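Local coordinates for DegV family protein (Eubacterium eligens, PDB 3FDJ) that is of unknown function but probably binds a fatty acid between its two domains, as characterised DegV relatives do, at residues A[82-85]-A[86-89]; A[130-134]-A[135-139]. One frame throughout, in Å; residues are numbered along the deposited sequence. Where two conformers were deposited one is given.

Contact 1: residues A[82-85]-A[86-89]; sequences TITA and GMSG
The CG2 methyl of Ile83 lies beside Ser88 OG, 3.9 Å away across a tight bend of the chain, a loose touch that carries little weight because Ile83 was modelled in two conformers. A water lies between the two carbonyls, 2.7 Å from Ile83 O and 2.9 Å from Ser88 O, although it has more acceptors within reach than protons to give. Ile83 O also accepts a bond from the hydroxyl of Thr82, while the backbone N of Ile83 is held by Asp9.

Thr84 carries most of the contact. Its OG1 stands opposite the backbone N across the CA–CB bond (chi1 176°), which swings it beside its own carbonyl and over the chain ahead. There it receives Gly86 N at 2.9 Å, closing an ST turn. The same hydroxyl bonds to Gly194 O, and because a carbonyl can only accept, Thr84 gives its proton there. Thr84 O takes Met87 N at 3.2 Å. This second ring is a beta turn with Ala85 and Gly86 at its corners. The methyl of Thr84, on the other branch, rests against the bent selenomethionine chain of Met87, with CG2 3.8 Å from Met87 CB and 3.9 Å from its CE.

Ala85 turns its methyl outward onto Tyr91 and bonds through its N to Asp114. Next to it, a side-chain carbon on Gly86 would come close to Thr84 OG1.

Ser88 OG bonds to Thr90 OG1 and to a hexaethylene glycol, probably a crystallisation additive, that may mark a pocket. The chemistry implies a loop folded largely by the hydroxyl and carbonyl of Thr84, which together put Ser88 OG beside the start of helix 90-102.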
loop_
_atom_site.group_PDB
_atom_site.type_symbol
_atom_site.label_atom_id
_atom_site.label_comp_id
_atom_site.label_asym_id
_atom_site.label_seq_id
_atom_site.Cartn_x
_atom_site.Cartn_y
_atom_site.Cartn_z
ATOM N N THR A 82 5.494 -1.407 -7.063
ATOM C CA THR A 82 6.036 -2.007 -5.855
ATOM C C THR A 82 5.888 -1.092 -4.645
ATOM O O THR A 82 5.777 0.113 -4.764
ATOM C CB THR A 82 7.541 -2.407 -5.962
ATOM O OG1 THR A 82 8.379 -1.249 -5.900
ATOM C CG2 THR A 82 7.853 -3.211 -7.272
ATOM N N ILE A 83 5.871 -1.711 -3.477
ATOM C CA ILE A 83 5.994 -1.018 -2.202
ATOM C C ILE A 83 7.345 -0.280 -2.180
ATOM O O ILE A 83 8.309 -0.676 -2.852
ATOM C CB ILE A 83 5.838 -2.040 -1.047
ATOM C CG1 ILE A 83 5.993 -1.397 0.357
ATOM C CG2 ILE A 83 6.810 -3.162 -1.234
ATOM C CD1 ILE A 83 5.424 -2.288 1.462
ATOM N N THR A 84 7.384 0.820 -1.437
ATOM C CA THR A 84 8.549 1.675 -1.337
ATOM C C THR A 84 9.898 0.952 -1.231
ATOM O O THR A 84 10.130 0.068 -0.379
ATOM C CB THR A 84 8.403 2.666 -0.160
ATOM O OG1 THR A 84 9.607 3.427 -0.050
ATOM C CG2 THR A 84 8.097 1.943 1.158
ATOM N N ALA A 85 10.804 1.360 -2.111
ATOM C CA ALA A 85 12.176 0.887 -2.061
ATOM C C ALA A 85 12.866 1.395 -0.797
ATOM O O ALA A 85 13.914 0.889 -0.405
ATOM C CB ALA A 85 12.928 1.357 -3.299
ATOM N N GLY A 86 12.274 2.391 -0.153
ATOM C CA GLY A 86 12.812 2.949 1.068
ATOM C C GLY A 86 12.621 2.068 2.279
ATOM O O GLY A 86 13.266 2.312 3.312
HETATM N N MSE A 87 11.726 1.081 2.209
HETATM C CA MSE A 87 11.479 0.200 3.351
HETATM C C MSE A 87 11.486 -1.294 3.080
HETATM O O MSE A 87 11.291 -2.094 4.007
HETATM C CB MSE A 87 10.173 0.609 3.988
HETATM C CG MSE A 87 10.304 2.041 4.471
HETATM SE SE MSE A 87 9.367 2.275 6.052
HETATM C CE MSE A 87 7.836 2.391 4.977
ATOM N N SER A 88 11.752 -1.675 1.832
ATOM C CA SER A 88 11.630 -3.060 1.434
ATOM C C SER A 88 12.540 -3.358 0.264
ATOM O O SER A 88 12.747 -2.507 -0.592
ATOM C CB SER A 88 10.186 -3.335 1.025
ATOM O OG SER A 88 9.996 -4.626 0.482
ATOM N N GLY A 89 13.019 -4.601 0.215
ATOM C CA GLY A 89 13.707 -5.149 -0.956
ATOM C C GLY A 89 12.820 -5.543 -2.139
ATOM O O GLY A 89 13.303 -6.081 -3.142
HETATM O O HOH W 1 10.439 -2.213 -2.314
#

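Contact 2: residues A[130-134]-A[135-139]; sequences QQMIE and EGKKF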
loop_
_atom_site.group_PDB
_atom_site.type_symbol
_atom_site.label_atom_id
_atom_site.label_comp_id
_atom_site.label_asym_id
_atom_site.label_seq_id
_atom_site.Cartn_x
_atom_site.Cartn_y
_atom_site.Cartn_z
ATOM N N GLN A 130 -4.534 2.124 -15.255
ATOM C CA GLN A 130 -5.702 1.579 -15.923
ATOM C C GLN A 130 -6.445 2.637 -16.726
ATOM O O GLN A 130 -6.764 2.422 -17.899
ATOM C CB GLN A 130 -6.656 0.954 -14.905
ATOM C CG GLN A 130 -8.012 0.600 -15.512
ATOM C CD GLN A 130 -8.900 -0.125 -14.530
ATOM O OE1 GLN A 130 -8.580 -0.215 -13.343
ATOM N NE2 GLN A 130 -10.001 -0.666 -15.025
ATOM N N GLN A 131 -6.709 3.782 -16.103
ATOM C CA GLN A 131 -7.389 4.884 -16.783
ATOM C C GLN A 131 -6.654 5.328 -18.067
ATOM O O GLN A 131 -7.281 5.542 -19.116
ATOM C CB GLN A 131 -7.563 6.081 -15.849
ATOM C CG GLN A 131 -8.431 7.164 -16.454
ATOM C CD GLN A 131 -8.607 8.334 -15.537
ATOM O OE1 GLN A 131 -9.059 8.178 -14.393
ATOM N NE2 GLN A 131 -8.229 9.523 -16.013
HETATM N N MSE A 132 -5.333 5.462 -17.993
HETATM C CA MSE A 132 -4.570 5.888 -19.168
HETATM C C MSE A 132 -4.566 4.838 -20.269
HETATM O O MSE A 132 -4.670 5.172 -21.458
HETATM C CB MSE A 132 -3.155 6.300 -18.769
HETATM C CG MSE A 132 -3.148 7.587 -17.971
HETATM SE SE MSE A 132 -1.280 8.182 -17.739
HETATM C CE MSE A 132 -0.895 7.170 -16.446
ATOM N N ILE A 133 -4.478 3.575 -19.882
ATOM C CA ILE A 133 -4.604 2.479 -20.829
ATOM C C ILE A 133 -5.973 2.515 -21.518
ATOM O O ILE A 133 -6.063 2.364 -22.746
ATOM C CB ILE A 133 -4.356 1.117 -20.147
ATOM C CG1 ILE A 133 -2.893 1.014 -19.731
ATOM C CG2 ILE A 133 -4.741 -0.060 -21.088
ATOM C CD1 ILE A 133 -2.578 -0.177 -18.818
ATOM N N GLU A 134 -7.035 2.745 -20.748
ATOM C CA GLU A 134 -8.383 2.813 -21.306
ATOM C C GLU A 134 -8.588 4.031 -22.202
ATOM O O GLU A 134 -9.406 3.999 -23.122
ATOM C CB GLU A 134 -9.416 2.801 -20.186
ATOM C CG GLU A 134 -9.415 1.485 -19.430
ATOM C CD GLU A 134 -10.371 1.468 -18.260
ATOM O OE1 GLU A 134 -10.729 2.561 -17.755
ATOM O OE2 GLU A 134 -10.755 0.354 -17.840
ATOM N N GLU A 135 -7.852 5.102 -21.924
ATOM C CA GLU A 135 -7.863 6.301 -22.766
ATOM C C GLU A 135 -7.099 6.103 -24.085
ATOM O O GLU A 135 -7.162 6.974 -24.948
ATOM C CB GLU A 135 -7.290 7.505 -21.994
ATOM C CG GLU A 135 -8.234 8.069 -20.943
ATOM C CD GLU A 135 -7.555 8.985 -19.922
ATOM O OE1 GLU A 135 -6.308 9.117 -19.934
ATOM O OE2 GLU A 135 -8.285 9.564 -19.082
ATOM N N GLY A 136 -6.403 4.978 -24.246
ATOM C CA GLY A 136 -5.675 4.659 -25.471
ATOM C C GLY A 136 -4.249 5.189 -25.507
ATOM O O GLY A 136 -3.634 5.257 -26.560
ATOM N N LYS A 137 -3.701 5.556 -24.359
ATOM C CA LYS A 137 -2.352 6.078 -24.323
ATOM C C LYS A 137 -1.356 4.957 -24.597
ATOM O O LYS A 137 -1.594 3.800 -24.247
ATOM C CB LYS A 137 -2.100 6.796 -23.005
ATOM C CG LYS A 137 -2.816 8.150 -22.982
ATOM C CD LYS A 137 -2.932 8.756 -21.611
ATOM C CE LYS A 137 -3.400 10.216 -21.741
ATOM N NZ LYS A 137 -4.806 10.353 -22.206
ATOM N N LYS A 138 -0.249 5.294 -25.254
ATOM C CA LYS A 138 0.789 4.311 -25.545
ATOM C C LYS A 138 1.689 4.100 -24.332
ATOM O O LYS A 138 1.765 4.959 -23.442
ATOM C CB LYS A 138 1.626 4.761 -26.746
ATOM C CG LYS A 138 0.827 4.884 -28.041
ATOM C CD LYS A 138 1.403 5.970 -28.952
ATOM C CE LYS A 138 2.832 5.666 -29.388
ATOM N NZ LYS A 138 3.856 5.849 -28.285
ATOM N N PHE A 139 2.388 2.968 -24.319
ATOM C CA PHE A 139 3.265 2.591 -23.206
ATOM C C PHE A 139 4.213 3.731 -22.811
ATOM O O PHE A 139 4.308 4.082 -21.628
ATOM C CB PHE A 139 4.066 1.330 -23.538
ATOM C CG PHE A 139 4.948 0.852 -22.415
ATOM C CD1 PHE A 139 6.198 1.380 -22.239
ATOM C CD2 PHE A 139 4.503 -0.122 -21.528
ATOM C CE1 PHE A 139 7.020 0.938 -21.199
ATOM C CE2 PHE A 139 5.306 -0.559 -20.490
ATOM C CZ PHE A 139 6.570 -0.022 -20.329
HETATM O O HOH W 2 -5.605 9.906 -17.620
HETATM O O HOH W 3 -3.760 2.104 -24.463
#
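From Met132 to Lys137 the backbone closes off a helix: Lys137 N reaches back to Met132 O at 3.1 Å and Gly136 N to Ile133 O at 3.0 Å. Gly136 permits this by its positive phi (88°), at which a CB would jam against the preceding carbonyl. Water 3 joins Ile133 O to Lys137 O.

On the outer face, Glu135 extends back along the helix above Gln131. With CG anti to the backbone N (chi1 -172°) and the chain extended beyond it, Gln131 brings NE2 to Glu135 OE2 at 3.1 Å, from above the carboxylate plane, amide and carboxylate turned 65° apart. Glu135 OE1 forms a salt bridge with Lys137 NZ at 3.0 Å and accepts a hydrogen bond from water 2. Without the amide, as with an alanine at Gln131, Glu135 OE2 would probably lose its donor, leaving the carboxylate held chiefly through OE1.

Beneath that bridge, the aliphatic run of Lys137 crosses Met132, CD lying 3.8 Å from Met132 CB. The selenium end of Met132 bends inward toward Ile142 and Ile146. Paired backward bonds around a glycine in the left-handed helical conformation make this a Schellman motif, here ending helix 120-134 ahead of helix 139-150.

Both contacts shape chain reversals in the same part of the fold, one leading from a strand into a helix, the other from one helix to the next. Their centres are 26 Å apart and their nearest atoms about 13 Å, so they do not touch. The parallel strands 77-82 and 109-114 span the distance: contact 1 follows the end of the first and bonds to Asp114 at the end of the second, whereas Phe139, just beyond the cap of contact 2, stacks on Phe79. Contact 1, centred about 10 Å from the chain centre, neighbours bound glycols, probably crystallisation additives that may mark a pocket; contact 2 is centred about 22 Å out, and neither supplies the residues of the sodium site.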